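Local coordinates for CurJ (Moorea producens 3L, PDB 5TZ6), which probably catalyses a vinylogous dehydration in curacin biosynthesis, removing water from a hydroxylated polyketide intermediate as a polyketide synthase dehydratase domain, at residues E45-V49 with A81-P85; E70-D75 with K138-A144; E145-L151 with F282-L288. The protein carries 1 engineered substitution. All coordinates share one frame; numbering follows the deposited sequence.

Contact 1 of 3, residues E45-V49 with A81-P85; sequences EQVVV and ALAIP
V49 and L82 stand side by side on one face of a small antiparallel ribbon, their side chains pointing the same way, with V49 CG2 4.0 Å from L82 CG. The same methyl also meets I84, whose chain runs slantwise to it: CG1 of I84 is anti to its carbonyl carbon (chi1 -58°) and the chain then extends, bringing I84 CD1 to 3.9 Å from V49 CG2. One valine branch is thus shared by two neighbours, and L38 and F30 continue this apolar face. On the other face V48 CG2 packs loosely on A83 CB at 4.3 Å, beside V43 and L306, and the V48 side chain approaches the bound hydroxy-enoic acid. V48 also bonds through its backbone to F41, a pocket residue that is probably the engineered phenylalanine. Between the chains, V49 N donates to L82 O at 2.9 Å, and I84 N donates to V47 O, also at 2.9 Å. Where the strands splay, a water accepts from V47 N (2.6 Å) and donates to I84 O (2.7 Å). The chemistry implies a pairing whose side chains contribute mainly apolar fit, while direction comes from two backbone bonds and one water that replaces a third.

Contact 2 of 3, residues E70-D75 with K138-A144; sequences ECQIED and KLSVANA
Q72 and S140 face each other as an antiparallel hydrogen-bonded pair and are joined three times. Q72 N donates a hydrogen bond to S140 O at 2.9 Å, S140 N donates one to Q72 O at 3.0 Å, and the side chains add a third link, Q72 NE2 to S140 OG at 3.1 Å. Q72 CG sits between its own backbone N and carbonyl carbon (chi1 61°), and the extended remainder lays the amide across the neighbouring strand; the serine oxygen lies 15° out of the amide plane. S140 OG has a second, weak use as donor to V141 O, which suits its role as acceptor from the glutamine. Two residues along, at the next hydrogen-bonded pair, E74 N reaches K138 O at 2.8 Å and K138 N reaches E74 O at 2.9 Å, so this pair is closed in both directions. Its side chains meet at an angle in a salt bridge, K138 NZ to E74 OE1 at 3.2 Å, weak as a hydrogen bond; D75 OD2, 4.3 Å from K138 NZ, is beyond a salt bridge and probably adds some electrostatic attraction. Beyond the strand, A142 N donates to E70 O at 3.1 Å from well above the carbonyl plane. The backbones of C71, I73 and D75 find partners on their other side, in F250, F248 and D246. The reverse face is apolar: I73 CG1 lies alongside L139 CD1, and I73 and C71 rest on L58, L59 and A62 of helix 51-65. An antiparallel sheet wrapped round a long helix is the hotdog fold, and strand 71-77, with strand 132-141 on one flank and strand 239-250 on the other, joins the halves of the double hotdog known in polyketide synthase dehydratases.

Contact 3 of 3, residues E145-L151 with F282-L288; sequences EQSLIPL and FDQHGQL
I149 CG2 sits almost centrally over one face of the F282 ring, a CH-pi contact with the methyl 3.7 Å from the centroid and 13° off the ring normal. L151, the first residue of helix 151-157, reaches the same ring obliquely, its CB 4.0 Å from F282 CE2. Replacing F282 by an alanine would probably leave the I149 methyl and L151 CB beside a gap, without the ring they rest on. L288 N donates to S147 OG at 3.0 Å, and the side chains of Q146 and L288 meet at a slant, Q146 CG 3.5 Å from L288 CB. Cis peptides modelled before S147, L148, I149 and P150 make the linker's fine detail doubtful, and S147 is poorly ordered. Further out, N252 OD1 holds Q146 NE2, Y251 OH bonds E145 OE2, and D283 N closes the turn on Q287 O. G286, just past the tip, has phi 101°, where a CB would press against H285 O. From the turn, D283 OD1 bonds outward to S254 OG and Q284 OE1 to W260 NE1. The whole is a hairpin turn between strands 274-282 and 288-300 overlaid by an irregular linker, consistent with the connection between the halves of a double-hotdog dehydratase.

Followed from the N terminus, contact 1 opens at 45-49 and contact 2 opens at 70-75 before 81-85 closes the first loop, which holds helix 51-65. The two contacts therefore cross, although their centres lie 28 Å apart on opposite sides of the chain's centre; the chain runs directly from strand 71-77 to strand 82-84. Contact 2 closes at 138-144 after a long passage of strands, and contact 3 opens at the very next residue. Its loop, in series with the other two, spans most of the second hotdog and shuts at 282-288. Contacts 1 and 2 tie together the first half, whereas contact 3 fastens the linker to the second.

Contact 1 of 3, residues E45-V49 with A81-P85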
loop_
_atom_site.group_PDB
_atom_site.type_symbol
_atom_site.label_atom_id
_atom_site.label_comp_id
_atom_site.label_asym_id
_atom_site.label_seq_id
_atom_site.Cartn_x
_atom_site.Cartn_y
_atom_site.Cartn_z
ATOM N N GLU A 45 -5.674 -32.178 -5.426
ATOM C CA GLU A 45 -4.310 -32.104 -4.896
ATOM C C GLU A 45 -3.715 -30.700 -4.920
ATOM O O GLU A 45 -2.503 -30.548 -4.685
ATOM C CB GLU A 45 -3.367 -33.071 -5.618
ATOM C CG GLU A 45 -3.813 -34.526 -5.533
ATOM C CD GLU A 45 -2.794 -35.488 -6.119
ATOM O OE1 GLU A 45 -2.679 -36.623 -5.606
ATOM O OE2 GLU A 45 -2.103 -35.106 -7.086
ATOM N N GLN A 46 -4.511 -29.666 -5.153
ATOM C CA GLN A 46 -4.013 -28.300 -5.199
ATOM C C GLN A 46 -4.597 -27.500 -4.047
ATOM O O GLN A 46 -5.751 -27.703 -3.660
ATOM C CB GLN A 46 -4.371 -27.606 -6.515
ATOM C CG GLN A 46 -3.895 -28.304 -7.775
ATOM C CD GLN A 46 -4.275 -27.525 -9.024
ATOM O OE1 GLN A 46 -4.981 -28.029 -9.896
ATOM N NE2 GLN A 46 -3.809 -26.282 -9.109
ATOM N N VAL A 47 -3.791 -26.597 -3.495
ATOM C CA VAL A 47 -4.314 -25.652 -2.519
ATOM C C VAL A 47 -5.171 -24.637 -3.256
ATOM O O VAL A 47 -4.696 -23.947 -4.165
ATOM C CB VAL A 47 -3.178 -24.965 -1.759
ATOM C CG1 VAL A 47 -3.729 -23.853 -0.886
ATOM C CG2 VAL A 47 -2.419 -25.981 -0.924
ATOM N N VAL A 48 -6.432 -24.527 -2.852
ATOM C CA VAL A 48 -7.388 -23.638 -3.497
ATOM C C VAL A 48 -8.037 -22.770 -2.435
ATOM O O VAL A 48 -8.381 -23.249 -1.347
ATOM C CB VAL A 48 -8.456 -24.422 -4.288
ATOM C CG1 VAL A 48 -9.589 -23.492 -4.711
ATOM C CG2 VAL A 48 -7.835 -25.079 -5.507
ATOM N N VAL A 49 -8.202 -21.486 -2.748
ATOM C CA VAL A 49 -8.893 -20.542 -1.888
ATOM C C VAL A 49 -10.351 -20.495 -2.330
ATOM O O VAL A 49 -10.623 -20.013 -3.446
ATOM C CB VAL A 49 -8.260 -19.149 -1.948
ATOM C CG1 VAL A 49 -9.046 -18.185 -1.081
ATOM C CG2 VAL A 49 -6.804 -19.211 -1.521
ATOM N N ALA A 81 -11.321 -19.162 -9.887
ATOM C CA ALA A 81 -10.820 -19.690 -8.627
ATOM C C ALA A 81 -9.345 -19.353 -8.448
ATOM O O ALA A 81 -8.580 -19.269 -9.412
ATOM C CB ALA A 81 -11.010 -21.205 -8.565
ATOM N N LEU A 82 -8.950 -19.158 -7.194
ATOM C CA LEU A 82 -7.566 -18.869 -6.844
ATOM C C LEU A 82 -6.891 -20.149 -6.359
ATOM O O LEU A 82 -7.349 -20.773 -5.397
ATOM C CB LEU A 82 -7.495 -17.782 -5.774
ATOM C CG LEU A 82 -6.128 -17.569 -5.125
ATOM C CD1 LEU A 82 -5.037 -17.448 -6.175
ATOM C CD2 LEU A 82 -6.158 -16.329 -4.254
ATOM N N ALA A 83 -5.814 -20.542 -7.027
ATOM C CA ALA A 83 -5.028 -21.700 -6.632
ATOM C C ALA A 83 -3.611 -21.246 -6.321
ATOM O O ALA A 83 -3.071 -20.361 -6.989
ATOM C CB ALA A 83 -5.015 -22.778 -7.721
ATOM N N ILE A 84 -3.010 -21.865 -5.315
ATOM C CA ILE A 84 -1.697 -21.444 -4.842
ATOM C C ILE A 84 -0.708 -22.581 -5.059
ATOM O O ILE A 84 -0.827 -23.636 -4.420
ATOM C CB ILE A 84 -1.756 -21.025 -3.369
ATOM C CG1 ILE A 84 -2.774 -19.899 -3.187
ATOM C CG2 ILE A 84 -0.380 -20.600 -2.883
ATOM C CD1 ILE A 84 -2.912 -19.441 -1.762
ATOM N N PRO A 85 0.273 -22.416 -5.944
ATOM C CA PRO A 85 1.256 -23.482 -6.161
ATOM C C PRO A 85 1.956 -23.862 -4.866
ATOM O O PRO A 85 1.979 -23.105 -3.891
ATOM C CB PRO A 85 2.235 -22.871 -7.173
ATOM C CG PRO A 85 1.995 -21.394 -7.112
ATOM C CD PRO A 85 0.549 -21.227 -6.765
HETATM O O HOH W 1 -1.446 -26.261 -4.561
#

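Contact 2 of 3, residues E70-D75 with K138-A144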
loop_
_atom_site.group_PDB
_atom_site.type_symbol
_atom_site.label_atom_id
_atom_site.label_comp_id
_atom_site.label_asym_id
_atom_site.label_seq_id
_atom_site.Cartn_x
_atom_site.Cartn_y
_atom_site.Cartn_z
ATOM N N GLU A 70 -22.271 -3.794 11.024
ATOM C CA GLU A 70 -23.127 -4.510 10.088
ATOM C C GLU A 70 -22.843 -4.036 8.669
ATOM O O GLU A 70 -22.783 -2.830 8.411
ATOM C CB GLU A 70 -24.606 -4.277 10.409
ATOM C CG GLU A 70 -25.085 -4.818 11.751
ATOM C CD GLU A 70 -24.912 -3.825 12.887
ATOM O OE1 GLU A 70 -24.612 -2.641 12.617
ATOM O OE2 GLU A 70 -25.085 -4.230 14.056
ATOM N N CYS A 71 -22.663 -4.977 7.747
ATOM C CA CYS A 71 -22.506 -4.593 6.354
ATOM C C CYS A 71 -23.006 -5.714 5.454
ATOM O O CYS A 71 -23.309 -6.822 5.903
ATOM C CB CYS A 71 -21.057 -4.225 6.039
ATOM S SG CYS A 71 -19.996 -5.627 5.875
ATOM N N GLN A 72 -23.090 -5.407 4.165
ATOM C CA GLN A 72 -23.689 -6.309 3.200
ATOM C C GLN A 72 -22.896 -6.278 1.906
ATOM O O GLN A 72 -22.402 -5.224 1.483
ATOM C CB GLN A 72 -25.151 -5.948 2.923
ATOM C CG GLN A 72 -25.346 -4.563 2.344
ATOM C CD GLN A 72 -26.810 -4.207 2.173
ATOM O OE1 GLN A 72 -27.691 -4.865 2.729
ATOM N NE2 GLN A 72 -27.076 -3.152 1.410
ATOM N N ILE A 73 -22.758 -7.462 1.311
ATOM C CA ILE A 73 -22.098 -7.678 0.035
ATOM C C ILE A 73 -23.157 -8.201 -0.922
ATOM O O ILE A 73 -23.822 -9.196 -0.622
ATOM C CB ILE A 73 -20.946 -8.688 0.176
ATOM C CG1 ILE A 73 -20.141 -8.375 1.443
ATOM C CG2 ILE A 73 -20.079 -8.694 -1.082
ATOM C CD1 ILE A 73 -19.107 -9.420 1.792
ATOM N N GLU A 74 -23.309 -7.553 -2.069
ATOM C CA GLU A 74 -24.402 -7.861 -2.977
ATOM C C GLU A 74 -23.876 -8.172 -4.371
ATOM O O GLU A 74 -22.798 -7.722 -4.768
ATOM C CB GLU A 74 -25.421 -6.715 -3.062
ATOM C CG GLU A 74 -26.280 -6.545 -1.832
ATOM C CD GLU A 74 -27.031 -5.231 -1.841
ATOM O OE1 GLU A 74 -26.383 -4.170 -1.713
ATOM O OE2 GLU A 74 -28.270 -5.256 -2.001
ATOM N N ASP A 75 -24.667 -8.950 -5.107
ATOM C CA ASP A 75 -24.353 -9.337 -6.478
ATOM C C ASP A 75 -22.924 -9.857 -6.593
ATOM O O ASP A 75 -22.121 -9.381 -7.402
ATOM C CB ASP A 75 -24.598 -8.165 -7.424
ATOM C CG ASP A 75 -25.998 -7.606 -7.286
ATOM O OD1 ASP A 75 -26.931 -8.401 -7.041
ATOM O OD2 ASP A 75 -26.166 -6.373 -7.403
ATOM N N LYS A 138 -20.720 -5.682 -4.949
ATOM C CA LYS A 138 -21.018 -4.400 -4.330
ATOM C C LYS A 138 -20.969 -4.544 -2.813
ATOM O O LYS A 138 -21.259 -5.605 -2.265
ATOM C CB LYS A 138 -22.391 -3.898 -4.811
ATOM C CG LYS A 138 -23.071 -2.849 -3.964
ATOM C CD LYS A 138 -24.047 -2.060 -4.824
ATOM C CE LYS A 138 -25.084 -2.985 -5.459
ATOM N NZ LYS A 138 -26.366 -3.037 -4.711
ATOM N N LEU A 139 -20.590 -3.469 -2.131
ATOM C CA LEU A 139 -20.273 -3.535 -0.710
ATOM C C LEU A 139 -20.761 -2.265 -0.039
ATOM O O LEU A 139 -20.380 -1.168 -0.451
ATOM C CB LEU A 139 -18.764 -3.701 -0.511
ATOM C CG LEU A 139 -18.185 -3.575 0.891
ATOM C CD1 LEU A 139 -18.707 -4.696 1.768
ATOM C CD2 LEU A 139 -16.667 -3.596 0.808
ATOM N N SER A 140 -21.586 -2.398 0.994
ATOM C CA SER A 140 -22.103 -1.200 1.637
ATOM C C SER A 140 -22.468 -1.514 3.076
ATOM O O SER A 140 -22.589 -2.675 3.471
ATOM C CB SER A 140 -23.332 -0.645 0.913
ATOM O OG SER A 140 -24.442 -1.519 1.053
ATOM N N VAL A 141 -22.679 -0.450 3.853
ATOM C CA VAL A 141 -23.119 -0.631 5.227
ATOM C C VAL A 141 -24.530 -1.210 5.233
ATOM O O VAL A 141 -25.274 -1.139 4.248
ATOM C CB VAL A 141 -23.052 0.694 6.005
ATOM C CG1 VAL A 141 -23.274 0.456 7.490
ATOM C CG2 VAL A 141 -21.715 1.376 5.770
ATOM N N ALA A 142 -24.886 -1.828 6.348
ATOM C CA ALA A 142 -26.224 -2.350 6.538
ATOM C C ALA A 142 -26.664 -2.005 7.950
ATOM O O ALA A 142 -25.912 -1.413 8.731
ATOM C CB ALA A 142 -26.276 -3.862 6.290
ATOM N N ASN A 143 -27.897 -2.365 8.270
ATOM C CA ASN A 143 -28.479 -2.152 9.584
ATOM C C ASN A 143 -28.756 -3.491 10.258
ATOM O O ASN A 143 -28.731 -4.553 9.627
ATOM C CB ASN A 143 -29.754 -1.309 9.484
ATOM C CG ASN A 143 -30.542 -1.604 8.229
ATOM O OD1 ASN A 143 -31.172 -2.652 8.109
ATOM N ND2 ASN A 143 -30.506 -0.675 7.276
ATOM N N ALA A 144 -29.000 -3.427 11.563
ATOM C CA ALA A 144 -29.275 -4.626 12.334
ATOM C C ALA A 144 -30.699 -5.095 12.071
ATOM O O ALA A 144 -31.595 -4.298 11.785
ATOM C CB ALA A 144 -29.070 -4.369 13.827
#

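Contact 3 of 3, residues E145-L151 with F282-L288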
loop_
_atom_site.group_PDB
_atom_site.type_symbol
_atom_site.label_atom_id
_atom_site.label_comp_id
_atom_site.label_asym_id
_atom_site.label_seq_id
_atom_site.Cartn_x
_atom_site.Cartn_y
_atom_site.Cartn_z
ATOM N N GLU A 145 -30.896 -6.412 12.154
ATOM C CA GLU A 145 -32.182 -7.013 11.816
ATOM C C GLU A 145 -32.423 -8.255 12.663
ATOM O O GLU A 145 -33.007 -9.238 12.195
ATOM C CB GLU A 145 -32.248 -7.379 10.331
ATOM C CG GLU A 145 -31.729 -6.307 9.389
ATOM C CD GLU A 145 -31.811 -6.730 7.937
ATOM O OE1 GLU A 145 -32.921 -6.688 7.365
ATOM O OE2 GLU A 145 -30.765 -7.112 7.370
ATOM N N GLN A 146 -31.979 -8.227 13.913
ATOM C CA GLN A 146 -31.934 -9.440 14.726
ATOM C C GLN A 146 -33.139 -9.611 15.656
ATOM O O GLN A 146 -33.439 -8.724 16.457
ATOM C CB GLN A 146 -30.634 -9.451 15.537
ATOM C CG GLN A 146 -29.411 -9.827 14.708
ATOM C CD GLN A 146 -28.167 -9.051 15.095
ATOM O OE1 GLN A 146 -28.105 -7.829 14.933
ATOM N NE2 GLN A 146 -27.163 -9.757 15.606
ATOM N N SER A 147 -33.829 -10.748 15.546
ATOM C CA SER A 147 -33.515 -11.778 14.549
ATOM C C SER A 147 -34.779 -12.562 14.101
ATOM O O SER A 147 -35.359 -12.193 13.080
ATOM C CB SER A 147 -32.434 -12.733 15.070
ATOM O OG SER A 147 -31.465 -12.053 15.847
ATOM N N LEU A 148 -35.239 -13.606 14.812
ATOM C CA LEU A 148 -34.721 -14.093 16.097
ATOM C C LEU A 148 -35.558 -15.231 16.704
ATOM O O LEU A 148 -36.192 -15.015 17.737
ATOM C CB LEU A 148 -34.664 -12.944 17.112
ATOM C CG LEU A 148 -33.942 -13.096 18.456
ATOM C CD1 LEU A 148 -33.286 -14.461 18.606
ATOM C CD2 LEU A 148 -32.912 -11.988 18.622
ATOM N N ILE A 149 -35.584 -16.430 16.113
ATOM C CA ILE A 149 -34.959 -16.766 14.839
ATOM C C ILE A 149 -35.941 -17.587 14.000
ATOM O O ILE A 149 -36.067 -17.352 12.797
ATOM C CB ILE A 149 -33.640 -17.548 15.017
ATOM C CG1 ILE A 149 -32.831 -16.997 16.189
ATOM C CG2 ILE A 149 -32.824 -17.530 13.723
ATOM C CD1 ILE A 149 -33.290 -17.520 17.532
ATOM N N PRO A 150 -36.644 -18.563 14.617
ATOM C CA PRO A 150 -36.668 -19.114 15.981
ATOM C C PRO A 150 -36.003 -20.492 16.100
ATOM O O PRO A 150 -36.302 -21.379 15.300
ATOM C CB PRO A 150 -38.169 -19.228 16.279
ATOM C CG PRO A 150 -38.871 -19.111 14.914
ATOM C CD PRO A 150 -37.802 -19.058 13.860
ATOM N N LEU A 151 -35.141 -20.679 17.104
ATOM C CA LEU A 151 -34.301 -21.875 17.141
ATOM C C LEU A 151 -35.084 -23.133 17.505
ATOM O O LEU A 151 -34.775 -24.215 16.992
ATOM C CB LEU A 151 -33.145 -21.673 18.123
ATOM C CG LEU A 151 -32.344 -22.912 18.535
ATOM C CD1 LEU A 151 -31.932 -23.749 17.335
ATOM C CD2 LEU A 151 -31.120 -22.503 19.342
ATOM N N PHE A 282 -26.697 -18.201 13.067
ATOM C CA PHE A 282 -27.105 -17.481 14.269
ATOM C C PHE A 282 -26.514 -18.110 15.528
ATOM O O PHE A 282 -25.954 -19.215 15.519
ATOM C CB PHE A 282 -28.634 -17.359 14.384
ATOM C CG PHE A 282 -29.357 -18.659 14.328
ATOM C CD1 PHE A 282 -29.655 -19.247 13.111
ATOM C CD2 PHE A 282 -29.755 -19.291 15.497
ATOM C CE1 PHE A 282 -30.320 -20.454 13.056
ATOM C CE2 PHE A 282 -30.424 -20.496 15.452
ATOM C CZ PHE A 282 -30.707 -21.081 14.230
ATOM N N ASP A 283 -26.673 -17.351 16.615
ATOM C CA ASP A 283 -26.103 -17.568 17.937
ATOM C C ASP A 283 -26.797 -18.689 18.697
ATOM O O ASP A 283 -27.920 -19.099 18.386
ATOM C CB ASP A 283 -26.218 -16.290 18.773
ATOM C CG ASP A 283 -24.927 -15.923 19.459
ATOM O OD1 ASP A 283 -23.998 -16.759 19.449
ATOM O OD2 ASP A 283 -24.846 -14.806 20.016
ATOM N N GLN A 284 -26.116 -19.144 19.754
ATOM C CA GLN A 284 -26.720 -20.086 20.685
ATOM C C GLN A 284 -27.982 -19.502 21.304
ATOM O O GLN A 284 -28.933 -20.235 21.601
ATOM C CB GLN A 284 -25.716 -20.425 21.786
ATOM C CG GLN A 284 -26.018 -21.684 22.570
ATOM C CD GLN A 284 -25.685 -22.932 21.766
ATOM O OE1 GLN A 284 -26.558 -23.565 21.172
ATOM N NE2 GLN A 284 -24.400 -23.277 21.729
ATOM N N HIS A 285 -27.995 -18.186 21.526
ATOM C CA HIS A 285 -29.160 -17.454 22.003
ATOM C C HIS A 285 -30.088 -17.000 20.886
ATOM O O HIS A 285 -31.175 -16.494 21.177
ATOM C CB HIS A 285 -28.724 -16.248 22.836
ATOM C CG HIS A 285 -27.881 -16.614 24.013
ATOM N ND1 HIS A 285 -26.559 -16.984 23.893
ATOM C CD2 HIS A 285 -28.178 -16.701 25.330
ATOM C CE1 HIS A 285 -26.074 -17.268 25.088
ATOM N NE2 HIS A 285 -27.036 -17.103 25.977
ATOM N N GLY A 286 -29.689 -17.138 19.625
ATOM C CA GLY A 286 -30.534 -16.727 18.529
ATOM C C GLY A 286 -30.187 -15.399 17.903
ATOM O O GLY A 286 -30.874 -14.978 16.966
ATOM N N GLN A 287 -29.169 -14.708 18.402
ATOM C CA GLN A 287 -28.706 -13.507 17.727
ATOM C C GLN A 287 -28.176 -13.868 16.349
ATOM O O GLN A 287 -27.265 -14.692 16.216
ATOM C CB GLN A 287 -27.635 -12.800 18.556
ATOM C CG GLN A 287 -28.201 -11.964 19.693
ATOM C CD GLN A 287 -27.251 -11.852 20.873
ATOM O OE1 GLN A 287 -26.516 -12.789 21.187
ATOM N NE2 GLN A 287 -27.265 -10.699 21.538
ATOM N N LEU A 288 -28.765 -13.265 15.324
ATOM C CA LEU A 288 -28.361 -13.534 13.952
ATOM C C LEU A 288 -26.940 -13.027 13.727
ATOM O O LEU A 288 -26.653 -11.844 13.925
ATOM C CB LEU A 288 -29.343 -12.869 12.993
ATOM C CG LEU A 288 -29.486 -13.380 11.563
ATOM C CD1 LEU A 288 -29.721 -14.885 11.536
ATOM C CD2 LEU A 288 -30.639 -12.644 10.905
#